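Local atomic coordinates of cytoplasmic export protein 1 (Saccharomyces cerevisiae, PDB entry 3VWA), a protein that takes part in nuclear tRNA export, binding tRNA and perhaps passing aminoacylated tRNA from the export receptors to the translation machinery at the nuclear pore complex. Residues Y482-S487 / T502-G507; N459-A464 / I488-V493; L149-S154 / S169-I174; E162-A167 / P179-N184. All blocks are in the same frame, centred on the assembly; numbering follows the deposited sequence.

Interaction 1: Y482-S487 / T502-G507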
loop_
_atom_site.group_PDB
_atom_site.type_symbol
_atom_site.label_atom_id
_atom_site.label_comp_id
_atom_site.label_asym_id
_atom_site.label_seq_id
_atom_site.Cartn_x
_atom_site.Cartn_y
_atom_site.Cartn_z
ATOM N N TYR A 482 -34.054 0.723 23.532
ATOM C CA TYR A 482 -32.602 0.896 23.683
ATOM C C TYR A 482 -32.152 2.312 23.271
ATOM O O TYR A 482 -31.420 3.010 23.981
ATOM C CB TYR A 482 -31.861 -0.140 22.823
ATOM C CG TYR A 482 -30.347 0.026 22.822
ATOM C CD1 TYR A 482 -29.593 -0.303 23.963
ATOM C CD2 TYR A 482 -29.661 0.504 21.682
ATOM C CE1 TYR A 482 -28.217 -0.161 23.979
ATOM C CE2 TYR A 482 -28.267 0.658 21.688
ATOM C CZ TYR A 482 -27.554 0.322 22.845
ATOM O OH TYR A 482 -26.184 0.438 22.908
ATOM N N GLY A 483 -32.578 2.709 22.083
ATOM C CA GLY A 483 -32.232 4.019 21.584
ATOM C C GLY A 483 -32.816 5.105 22.435
ATOM O O GLY A 483 -32.244 6.189 22.520
ATOM N N LEU A 484 -33.953 4.844 23.081
ATOM C CA LEU A 484 -34.532 5.840 24.030
ATOM C C LEU A 484 -33.714 5.951 25.293
ATOM O O LEU A 484 -33.570 7.051 25.871
ATOM C CB LEU A 484 -35.984 5.500 24.357
ATOM C CG LEU A 484 -37.034 5.832 23.284
ATOM C CD1 LEU A 484 -38.263 4.935 23.352
ATOM C CD2 LEU A 484 -37.453 7.264 23.574
ATOM N N GLU A 485 -33.159 4.819 25.742
ATOM C CA GLU A 485 -32.296 4.863 26.929
ATOM C C GLU A 485 -31.054 5.700 26.621
ATOM O O GLU A 485 -30.687 6.610 27.369
ATOM C CB GLU A 485 -31.895 3.445 27.361
ATOM C CG GLU A 485 -31.005 3.372 28.604
ATOM C CD GLU A 485 -30.409 1.974 28.750
ATOM O OE1 GLU A 485 -31.151 0.981 28.665
ATOM O OE2 GLU A 485 -29.196 1.856 28.911
ATOM N N LYS A 486 -30.427 5.405 25.489
ATOM C CA LYS A 486 -29.277 6.172 25.084
ATOM C C LYS A 486 -29.615 7.610 24.710
ATOM O O LYS A 486 -28.734 8.404 24.671
ATOM C CB LYS A 486 -28.511 5.508 23.933
ATOM C CG LYS A 486 -28.142 4.042 24.149
ATOM C CD LYS A 486 -27.149 3.849 25.292
ATOM C CE LYS A 486 -26.323 2.584 25.066
ATOM N NZ LYS A 486 -25.644 2.185 26.321
ATOM N N SER A 487 -30.863 7.947 24.447
ATOM C CA SER A 487 -31.168 9.296 23.927
ATOM C C SER A 487 -31.581 10.275 24.955
ATOM O O SER A 487 -31.864 11.433 24.623
ATOM C CB SER A 487 -32.297 9.215 22.925
ATOM O OG SER A 487 -31.744 8.655 21.762
ATOM N N THR A 502 -45.205 9.967 26.489
ATOM C CA THR A 502 -46.183 9.224 25.735
ATOM C C THR A 502 -45.646 8.445 24.524
ATOM O O THR A 502 -46.380 7.648 23.920
ATOM C CB THR A 502 -47.380 10.127 25.331
ATOM O OG1 THR A 502 -46.914 11.366 24.777
ATOM C CG2 THR A 502 -48.217 10.460 26.508
ATOM N N VAL A 503 -44.385 8.681 24.137
ATOM C CA VAL A 503 -43.670 7.763 23.235
ATOM C C VAL A 503 -43.239 6.504 24.020
ATOM O O VAL A 503 -43.335 5.392 23.524
ATOM C CB VAL A 503 -42.389 8.390 22.624
ATOM C CG1 VAL A 503 -41.603 7.294 21.900
ATOM C CG2 VAL A 503 -42.706 9.588 21.693
ATOM N N ILE A 504 -42.695 6.682 25.219
ATOM C CA ILE A 504 -42.343 5.533 26.062
ATOM C C ILE A 504 -43.526 4.771 26.587
ATOM O O ILE A 504 -43.599 3.546 26.439
ATOM C CB ILE A 504 -41.480 5.935 27.244
ATOM C CG1 ILE A 504 -40.130 6.474 26.711
ATOM C CG2 ILE A 504 -41.246 4.716 28.147
ATOM C CD1 ILE A 504 -39.354 7.342 27.660
ATOM N N ALA A 505 -44.477 5.476 27.173
ATOM C CA ALA A 505 -45.429 4.792 28.025
ATOM C C ALA A 505 -46.220 3.606 27.437
ATOM O O ALA A 505 -46.548 2.687 28.154
ATOM C CB ALA A 505 -46.358 5.822 28.702
ATOM N N PRO A 506 -46.566 3.632 26.130
ATOM C CA PRO A 506 -47.289 2.490 25.570
ATOM C C PRO A 506 -46.593 1.124 25.724
ATOM O O PRO A 506 -47.253 0.070 25.787
ATOM C CB PRO A 506 -47.453 2.884 24.091
ATOM C CG PRO A 506 -47.612 4.386 24.170
ATOM C CD PRO A 506 -46.652 4.819 25.268
ATOM N N GLY A 507 -45.266 1.140 25.749
ATOM C CA GLY A 507 -44.478 -0.074 25.847
ATOM C C GLY A 507 -44.651 -0.741 27.212
ATOM O O GLY A 507 -44.464 -1.973 27.348
#
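The helical HEAT region of this protein is an array of helices joined through apolar side chains, and L484 of helix 474-487 meeting V503 and I504 of helix 493-504 is a compact example. Residues 502-507 belong to the second HEAT repeat, whereas 482-487 come just before it, so the contact fastens the preceding helix to the first helix of the repeat. L484 does all the reaching from its side. Its CB bond points at the opposite helix, and its CD1 lies 4.1 Å from CG1 of I504, with CD2 only slightly farther from that same CG1 at 4.2 Å. CD1 also approaches V503 CG1 at 4.3 Å, so a single methyl serves two neighbours. The side chains of L484 and I504 run past each other in opposite directions rather than meeting head-on. I504 departs from its backbone at a slant, but CG1 lies anti to the carbonyl carbon (chi1 -64°), which swings the longer branch toward L484. Behind the leucine, S487 OG turns back to donate to G483 O at 2.6 Å, tilted 26° from the carbonyl plane, so the hydroxyl is bonded to a carbonyl four residues back. F465 of helix 454-469 touches both L484 and S487, and F523 and Y526 of helix 513-536 flank I504; the hydroxyl of Y526 also hydrogen-bonds to L484 O. No hydrogen bond or salt bridge crosses between the two segments: aliphatic carbons at ordinary van der Waals spacing join them, which implies cohesion by burial and shape rather than by directional bonds.

Interaction 2: N459-A464 / I488-V493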
loop_
_atom_site.group_PDB
_atom_site.type_symbol
_atom_site.label_atom_id
_atom_site.label_comp_id
_atom_site.label_asym_id
_atom_site.label_seq_id
_atom_site.Cartn_x
_atom_site.Cartn_y
_atom_site.Cartn_z
ATOM N N ASN A 459 -38.181 15.698 17.128
ATOM C CA ASN A 459 -39.295 15.155 16.293
ATOM C C ASN A 459 -38.898 13.930 15.490
ATOM O O ASN A 459 -39.626 12.990 15.414
ATOM C CB ASN A 459 -39.814 16.221 15.308
ATOM C CG ASN A 459 -40.513 17.343 16.011
ATOM O OD1 ASN A 459 -40.883 17.198 17.186
ATOM N ND2 ASN A 459 -40.725 18.470 15.309
ATOM N N ILE A 460 -37.725 13.969 14.897
ATOM C CA ILE A 460 -37.147 12.806 14.259
ATOM C C ILE A 460 -37.026 11.581 15.159
ATOM O O ILE A 460 -37.404 10.464 14.781
ATOM C CB ILE A 460 -35.777 13.188 13.690
ATOM C CG1 ILE A 460 -35.987 14.131 12.494
ATOM C CG2 ILE A 460 -34.956 11.932 13.370
ATOM C CD1 ILE A 460 -34.682 14.740 12.026
ATOM N N LEU A 461 -36.515 11.786 16.361
ATOM C CA LEU A 461 -36.372 10.650 17.253
ATOM C C LEU A 461 -37.726 10.121 17.720
ATOM O O LEU A 461 -37.975 8.877 17.679
ATOM C CB LEU A 461 -35.474 11.008 18.460
ATOM C CG LEU A 461 -33.990 11.212 18.086
ATOM C CD1 LEU A 461 -33.169 11.880 19.192
ATOM C CD2 LEU A 461 -33.340 9.923 17.539
ATOM N N ALA A 462 -38.598 11.037 18.172
ATOM C CA ALA A 462 -39.914 10.601 18.717
ATOM C C ALA A 462 -40.661 9.822 17.682
ATOM O O ALA A 462 -41.252 8.781 18.001
ATOM C CB ALA A 462 -40.775 11.751 19.239
ATOM N N THR A 463 -40.649 10.325 16.440
ATOM C CA THR A 463 -41.367 9.650 15.342
ATOM C C THR A 463 -40.790 8.241 15.025
ATOM O O THR A 463 -41.524 7.281 14.786
ATOM C CB THR A 463 -41.319 10.472 14.028
ATOM O OG1 THR A 463 -41.733 11.830 14.255
ATOM C CG2 THR A 463 -42.204 9.818 12.949
ATOM N N ALA A 464 -39.476 8.142 14.959
ATOM C CA ALA A 464 -38.837 6.878 14.639
ATOM C C ALA A 464 -39.074 5.853 15.748
ATOM O O ALA A 464 -39.305 4.670 15.458
ATOM C CB ALA A 464 -37.340 7.096 14.412
ATOM N N ILE A 488 -31.641 9.815 26.204
ATOM C CA ILE A 488 -32.197 10.634 27.263
ATOM C C ILE A 488 -31.450 11.953 27.373
ATOM O O ILE A 488 -32.051 12.994 27.593
ATOM C CB ILE A 488 -32.242 9.859 28.628
ATOM C CG1 ILE A 488 -33.143 10.571 29.607
ATOM C CG2 ILE A 488 -30.830 9.634 29.212
ATOM C CD1 ILE A 488 -33.411 9.808 30.898
ATOM N N GLU A 489 -30.140 11.924 27.201
ATOM C CA GLU A 489 -29.387 13.179 27.240
ATOM C C GLU A 489 -29.703 14.133 26.097
ATOM O O GLU A 489 -29.303 15.300 26.166
ATOM C CB GLU A 489 -27.878 12.937 27.233
ATOM C CG GLU A 489 -27.465 11.501 27.335
ATOM C CD GLU A 489 -26.009 11.394 27.711
ATOM O OE1 GLU A 489 -25.275 10.760 26.897
ATOM O OE2 GLU A 489 -25.619 11.992 28.777
ATOM N N LEU A 490 -30.393 13.650 25.052
ATOM C CA LEU A 490 -30.748 14.543 23.910
ATOM C C LEU A 490 -32.134 15.177 24.052
ATOM O O LEU A 490 -32.541 15.992 23.209
ATOM C CB LEU A 490 -30.685 13.795 22.588
ATOM C CG LEU A 490 -29.436 12.962 22.303
ATOM C CD1 LEU A 490 -29.584 12.145 21.033
ATOM C CD2 LEU A 490 -28.195 13.864 22.230
ATOM N N PHE A 491 -32.857 14.775 25.101
ATOM C CA PHE A 491 -34.165 15.350 25.425
ATOM C C PHE A 491 -34.104 16.149 26.717
ATOM O O PHE A 491 -33.839 15.580 27.860
ATOM C CB PHE A 491 -35.232 14.247 25.572
ATOM C CG PHE A 491 -35.349 13.357 24.370
ATOM C CD1 PHE A 491 -35.636 13.878 23.127
ATOM C CD2 PHE A 491 -35.210 11.985 24.502
ATOM C CE1 PHE A 491 -35.737 13.038 22.021
ATOM C CE2 PHE A 491 -35.357 11.132 23.413
ATOM C CZ PHE A 491 -35.608 11.661 22.164
ATOM N N ASP A 492 -34.326 17.456 26.581
ATOM C CA ASP A 492 -34.469 18.283 27.785
ATOM C C ASP A 492 -35.855 17.998 28.412
ATOM O O ASP A 492 -36.684 17.278 27.822
ATOM C CB ASP A 492 -34.342 19.765 27.470
ATOM C CG ASP A 492 -35.401 20.232 26.475
ATOM O OD1 ASP A 492 -36.448 19.564 26.312
ATOM O OD2 ASP A 492 -35.231 21.300 25.883
ATOM N N VAL A 493 -36.101 18.526 29.612
ATOM C CA VAL A 493 -37.254 18.058 30.376
ATOM C C VAL A 493 -38.497 18.558 29.744
ATOM O O VAL A 493 -39.542 17.962 29.874
ATOM C CB VAL A 493 -37.262 18.443 31.882
ATOM C CG1 VAL A 493 -36.362 17.511 32.693
ATOM C CG2 VAL A 493 -36.919 19.924 32.077
#
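The ring of F491 is the flat group here, and L461 meets it at its rim: CB of the leucine lies near the ring plane, 3.8 Å from F491 CZ. The leucine's CD1 stands well to one side of the ring plane, yet still 3.9 Å from F491 CZ and 4.0 Å from F491 CE1, so the far end of the ring is met by a branch as well as by the root of one side chain. F491 leaves its backbone at an angle to the helix opposite; with CG anti to the carbonyl carbon (chi1 -55°), the ring swings across and passes L461 obliquely. L490, one residue earlier, adds its CD1 at 4.0 Å from L461 CD1, so L461 is met by two consecutive residues of the short 3-10 turn 488-490 and the loop after it. No hydrogen bond crosses between the segments. In helix 459-464, N459 O accepts two bonds from T463, from OG1 at 2.7 Å and from the backbone N at 3.0 Å, which arrive from opposite faces of the carbonyl plane. Beyond F491, D492 occupies the N-cap of helix 493-504; its OD1 also bonds to the hydroxyl of T495. The contact joins successive helices of the HEAT-type array: the loop links helix 474-487 to helix 493-504, which opens the second HEAT repeat, and lies against helix 454-469. S447, in the loop before helix 454-469, touches both leucines. I496 and I500 of helix 493-504 and Y526 of helix 513-536 touch F491, while K529 of helix 513-536 binds the carbonyls of I488 and F491.

Interaction 3: L149-S154 / S169-I174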
loop_
_atom_site.group_PDB
_atom_site.type_symbol
_atom_site.label_atom_id
_atom_site.label_comp_id
_atom_site.label_asym_id
_atom_site.label_seq_id
_atom_site.Cartn_x
_atom_site.Cartn_y
_atom_site.Cartn_z
ATOM N N LEU A 149 30.731 2.336 -10.303
ATOM C CA LEU A 149 31.380 1.939 -11.521
ATOM C C LEU A 149 32.832 2.499 -11.519
ATOM O O LEU A 149 33.533 2.493 -12.545
ATOM C CB LEU A 149 30.505 2.516 -12.633
ATOM C CG LEU A 149 29.635 1.610 -13.528
ATOM C CD1 LEU A 149 29.337 0.190 -13.005
ATOM C CD2 LEU A 149 28.375 2.347 -13.977
ATOM N N GLU A 150 33.292 2.935 -10.341
ATOM C CA GLU A 150 34.645 3.536 -10.178
ATOM C C GLU A 150 35.800 2.728 -10.773
ATOM O O GLU A 150 36.724 3.288 -11.380
ATOM C CB GLU A 150 34.965 3.817 -8.707
ATOM C CG GLU A 150 34.020 4.807 -8.047
ATOM C CD GLU A 150 32.717 4.193 -7.571
ATOM O OE1 GLU A 150 32.530 2.973 -7.700
ATOM O OE2 GLU A 150 31.871 4.938 -7.036
ATOM N N LEU A 151 35.747 1.414 -10.592
ATOM C CA LEU A 151 36.835 0.536 -11.007
ATOM C C LEU A 151 36.499 -0.197 -12.310
ATOM O O LEU A 151 37.306 -0.922 -12.850
ATOM C CB LEU A 151 37.100 -0.482 -9.883
ATOM C CG LEU A 151 37.778 0.042 -8.610
ATOM C CD1 LEU A 151 38.103 -1.147 -7.713
ATOM C CD2 LEU A 151 39.062 0.780 -8.943
ATOM N N CYS A 152 35.284 -0.014 -12.795
ATOM C CA CYS A 152 34.773 -0.831 -13.872
ATOM C C CYS A 152 35.558 -0.657 -15.172
ATOM O O CYS A 152 35.766 0.470 -15.666
ATOM C CB CYS A 152 33.315 -0.475 -14.122
ATOM S SG CYS A 152 32.581 -1.477 -15.419
ATOM N N SER A 153 35.966 -1.781 -15.724
ATOM C CA SER A 153 36.641 -1.835 -17.034
ATOM C C SER A 153 36.382 -3.190 -17.748
ATOM O O SER A 153 35.982 -4.198 -17.126
ATOM C CB SER A 153 38.160 -1.577 -16.890
ATOM O OG SER A 153 38.612 -1.763 -15.542
ATOM N N SER A 154 36.601 -3.184 -19.056
ATOM C CA SER A 154 36.482 -4.358 -19.896
ATOM C C SER A 154 37.616 -5.342 -19.633
ATOM O O SER A 154 38.739 -4.958 -19.310
ATOM C CB SER A 154 36.489 -3.930 -21.364
ATOM O OG SER A 154 36.239 -5.043 -22.219
ATOM N N SER A 169 44.029 1.654 -4.649
ATOM C CA SER A 169 43.726 3.045 -4.251
ATOM C C SER A 169 42.232 3.158 -3.847
ATOM O O SER A 169 41.896 3.741 -2.799
ATOM C CB SER A 169 44.130 4.038 -5.358
ATOM O OG SER A 169 43.236 3.994 -6.458
ATOM N N TYR A 170 41.354 2.543 -4.646
ATOM C CA TYR A 170 39.915 2.499 -4.341
ATOM C C TYR A 170 39.627 1.976 -2.927
ATOM O O TYR A 170 38.995 2.642 -2.122
ATOM C CB TYR A 170 39.173 1.671 -5.397
ATOM C CG TYR A 170 37.734 1.442 -5.050
ATOM C CD1 TYR A 170 36.763 2.406 -5.327
ATOM C CD2 TYR A 170 37.336 0.278 -4.380
ATOM C CE1 TYR A 170 35.428 2.205 -4.979
ATOM C CE2 TYR A 170 36.004 0.068 -4.016
ATOM C CZ TYR A 170 35.056 1.030 -4.320
ATOM O OH TYR A 170 33.749 0.817 -3.966
ATOM N N TYR A 171 40.115 0.784 -2.630
ATOM C CA TYR A 171 39.923 0.175 -1.309
ATOM C C TYR A 171 40.569 0.949 -0.167
ATOM O O TYR A 171 40.036 0.968 0.927
ATOM C CB TYR A 171 40.362 -1.295 -1.331
ATOM C CG TYR A 171 39.274 -2.138 -1.925
ATOM C CD1 TYR A 171 38.241 -2.636 -1.126
ATOM C CD2 TYR A 171 39.223 -2.362 -3.285
ATOM C CE1 TYR A 171 37.217 -3.394 -1.671
ATOM C CE2 TYR A 171 38.201 -3.115 -3.851
ATOM C CZ TYR A 171 37.209 -3.621 -3.038
ATOM O OH TYR A 171 36.208 -4.346 -3.594
ATOM N N ASN A 172 41.695 1.613 -0.442
ATOM C CA ASN A 172 42.321 2.515 0.528
ATOM C C ASN A 172 41.474 3.754 0.819
ATOM O O ASN A 172 41.391 4.204 1.973
ATOM C CB ASN A 172 43.722 2.935 0.063
ATOM N N ILE A 173 40.858 4.308 -0.233
ATOM C CA ILE A 173 39.992 5.464 -0.088
ATOM C C ILE A 173 38.793 5.045 0.748
ATOM O O ILE A 173 38.467 5.686 1.742
ATOM C CB ILE A 173 39.567 6.045 -1.469
ATOM C CG1 ILE A 173 40.711 6.892 -2.041
ATOM C CG2 ILE A 173 38.261 6.834 -1.357
ATOM C CD1 ILE A 173 40.910 6.755 -3.540
ATOM N N ILE A 174 38.151 3.948 0.362
ATOM C CA ILE A 174 36.964 3.498 1.076
ATOM C C ILE A 174 37.256 2.943 2.474
ATOM O O ILE A 174 36.319 2.718 3.238
ATOM C CB ILE A 174 36.153 2.475 0.262
ATOM C CG1 ILE A 174 35.686 3.115 -1.040
ATOM C CG2 ILE A 174 34.951 1.992 1.075
ATOM C CD1 ILE A 174 34.525 4.058 -0.841
HETATM O O HOH W 1 31.362 1.945 -5.285
#
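Y170 carries its CG anti to the backbone N (chi1 173°), which sends the ring out from its helix toward L151 and E150, and E150 folds at chi2 (82°) to bring its carboxylate beside that ring. L151 does the close packing: its CD1 is 3.7 Å from Y170 CD2, and its CD2 is equally near Y170 CB. On the other side of the ring, I174 CG1 sits 3.9 Å above the plane near the rim, so the tyrosine is held between two aliphatic chains. The E150 carboxylate, turned 38° from the ring, is linked to the Y170 hydroxyl through a water: the water donates to E150 OE1 at 2.9 Å and lies 3.0 Å from Y170 OH. E150 OE2 has its own partner in W26 NE1, which should help fix the carboxylate's rotation. Y171 takes a lesser part, its CE2 4.3 Å from L151 CD1, and its hydroxyl bonds to G129 O. Residues 149-152 form a type I turn leading to strand 153-154, which pairs with strand 126-127 as the corresponding short strands do in protein kinases, consistent with a kinase-like domain. By that comparison helix 160-174 probably stands in the activation-segment region. The turn is wedged between this helix and helix 52-64, where N57 binds the carbonyls of E150 and C152, and L54 touches L151.

Interaction 4: E162-A167 / P179-N184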
loop_
_atom_site.group_PDB
_atom_site.type_symbol
_atom_site.label_atom_id
_atom_site.label_comp_id
_atom_site.label_asym_id
_atom_site.label_seq_id
_atom_site.Cartn_x
_atom_site.Cartn_y
_atom_site.Cartn_z
ATOM N N GLU A 162 47.864 -2.991 -13.855
ATOM C CA GLU A 162 47.226 -1.673 -13.895
ATOM C C GLU A 162 45.964 -1.628 -12.978
ATOM O O GLU A 162 45.798 -0.718 -12.142
ATOM C CB GLU A 162 46.907 -1.371 -15.370
ATOM C CG GLU A 162 46.559 0.061 -15.713
ATOM C CD GLU A 162 45.171 0.392 -15.240
ATOM O OE1 GLU A 162 44.215 -0.319 -15.629
ATOM O OE2 GLU A 162 45.049 1.338 -14.448
ATOM N N PHE A 163 45.118 -2.650 -13.110
ATOM C CA PHE A 163 43.875 -2.732 -12.357
ATOM C C PHE A 163 44.122 -2.845 -10.833
ATOM O O PHE A 163 43.450 -2.221 -10.039
ATOM C CB PHE A 163 43.042 -3.923 -12.865
ATOM C CG PHE A 163 41.797 -4.168 -12.050
ATOM C CD1 PHE A 163 40.559 -3.653 -12.455
ATOM C CD2 PHE A 163 41.870 -4.854 -10.850
ATOM C CE1 PHE A 163 39.415 -3.836 -11.672
ATOM C CE2 PHE A 163 40.737 -5.032 -10.072
ATOM C CZ PHE A 163 39.513 -4.530 -10.491
ATOM N N ALA A 164 45.088 -3.668 -10.457
ATOM C CA ALA A 164 45.471 -3.833 -9.077
ATOM C C ALA A 164 45.815 -2.513 -8.351
ATOM O O ALA A 164 45.498 -2.380 -7.170
ATOM C CB ALA A 164 46.618 -4.834 -8.985
ATOM N N SER A 165 46.420 -1.534 -9.036
ATOM C CA SER A 165 46.778 -0.251 -8.384
ATOM C C SER A 165 45.532 0.592 -8.107
ATOM O O SER A 165 45.341 1.091 -6.984
ATOM C CB SER A 165 47.829 0.555 -9.184
ATOM O OG SER A 165 48.128 -0.120 -10.381
ATOM N N ARG A 166 44.687 0.711 -9.131
ATOM C CA ARG A 166 43.374 1.303 -8.987
ATOM C C ARG A 166 42.621 0.611 -7.863
ATOM O O ARG A 166 42.180 1.251 -6.910
ATOM C CB ARG A 166 42.627 1.228 -10.317
ATOM C CG ARG A 166 43.370 1.992 -11.379
ATOM C CD ARG A 166 42.543 2.375 -12.594
ATOM N NE ARG A 166 42.503 1.323 -13.602
ATOM C CZ ARG A 166 41.436 0.568 -13.856
ATOM N NH1 ARG A 166 41.502 -0.371 -14.804
ATOM N NH2 ARG A 166 40.296 0.741 -13.168
ATOM N N ALA A 167 42.547 -0.702 -7.937
ATOM C CA ALA A 167 41.841 -1.453 -6.924
ATOM C C ALA A 167 42.372 -1.175 -5.511
ATOM O O ALA A 167 41.585 -0.941 -4.602
ATOM C CB ALA A 167 41.875 -2.931 -7.243
ATOM N N PRO A 179 39.539 -7.408 -1.506
ATOM C CA PRO A 179 39.358 -8.873 -1.503
ATOM C C PRO A 179 40.490 -9.603 -2.206
ATOM O O PRO A 179 40.844 -10.712 -1.809
ATOM C CB PRO A 179 38.037 -9.084 -2.253
ATOM C CG PRO A 179 37.779 -7.806 -2.975
ATOM C CD PRO A 179 38.422 -6.713 -2.168
ATOM N N CYS A 180 41.063 -8.991 -3.235
ATOM C CA CYS A 180 42.197 -9.583 -3.935
ATOM C C CYS A 180 42.641 -8.633 -5.026
ATOM O O CYS A 180 42.014 -7.599 -5.256
ATOM C CB CYS A 180 41.853 -10.956 -4.540
ATOM S SG CYS A 180 40.730 -10.868 -5.968
ATOM N N GLU A 181 43.714 -8.997 -5.712
ATOM C CA GLU A 181 44.248 -8.157 -6.780
ATOM C C GLU A 181 43.927 -8.763 -8.133
ATOM O O GLU A 181 44.180 -8.180 -9.177
ATOM C CB GLU A 181 45.749 -7.982 -6.577
ATOM C CG GLU A 181 46.070 -7.165 -5.318
ATOM C CD GLU A 181 47.572 -7.104 -5.044
ATOM O OE1 GLU A 181 48.227 -8.194 -5.037
ATOM O OE2 GLU A 181 48.094 -5.959 -4.876
ATOM N N ASP A 182 43.366 -9.954 -8.106
ATOM C CA ASP A 182 43.076 -10.622 -9.336
ATOM C C ASP A 182 41.736 -10.100 -9.860
ATOM O O ASP A 182 40.703 -10.238 -9.186
ATOM C CB ASP A 182 43.069 -12.145 -9.142
ATOM C CG ASP A 182 43.140 -12.890 -10.459
ATOM O OD1 ASP A 182 43.675 -14.032 -10.456
ATOM O OD2 ASP A 182 42.702 -12.316 -11.496
ATOM N N PRO A 183 41.766 -9.458 -11.036
ATOM C CA PRO A 183 40.583 -9.013 -11.770
ATOM C C PRO A 183 39.638 -10.143 -12.162
ATOM O O PRO A 183 38.474 -9.885 -12.469
ATOM C CB PRO A 183 41.172 -8.410 -13.052
ATOM C CG PRO A 183 42.537 -7.987 -12.673
ATOM C CD PRO A 183 43.011 -9.018 -11.692
ATOM N N ASN A 184 40.123 -11.385 -12.160
ATOM C CA ASN A 184 39.328 -12.491 -12.670
ATOM C C ASN A 184 38.564 -13.182 -11.588
ATOM O O ASN A 184 37.695 -14.018 -11.848
ATOM C CB ASN A 184 40.243 -13.491 -13.359
ATOM C CG ASN A 184 40.933 -12.888 -14.556
ATOM O OD1 ASN A 184 40.280 -12.477 -15.513
ATOM N ND2 ASN A 184 42.250 -12.810 -14.499
#
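On the helix that presses F163 and A164 against P183 and E181, the E162 carboxylate is gripped side-on by R166. The NE of R166 donates to E162 OE2 at 2.7 Å and its NH1 to E162 OE1 at 2.8 Å, each oxygen using its syn lone pair within 5° of the guanidinium plane; a weak bond from NE to OE1 adds to the hold. The remaining capacity of R166 turns toward 149-154, where NH1 also bonds to S153 OG, so one arginine ties helix 160-174 to a neighbouring strand. In topology the segment 179-184 leads into helix 186-198 and probably matches the end of a kinase activation segment. The joint itself is apolar: P183 CB lies 4.2 Å above one face of the F163 ring, toward the rim, and P183 CG comes to 3.7 Å from F163 CD2. A164 CB faces E181 CB at 4.1 Å, while the rest of the E181 chain extends into an exposed position. Next to the proline, D182 OD2 accepts from N184 N at 2.8 Å in an Asx turn, reached from above the carboxylate plane, and I186 touches F163.

Overall arrangement
The four contacts form two pairs at opposite ends of an elongated chain. Interactions 1 and 2 lie in the C-terminal helical array, their centres about 9 Å apart, and meet where V503 CG2 touches A462 CB at 3.8 Å. Interactions 3 and 4 lie in the N-terminal kinase-like domain, also about 9 Å between centres; both use helix 160-174, and Y171 CZ packs on P179 CD at 3.4 Å. Within each pair the segments alternate along the chain, so neighbouring contacts interlock. Between pairs the centres are 80 to 89 Å apart, and even the nearest atoms are still about 65 Å apart, so the two pairs are separate.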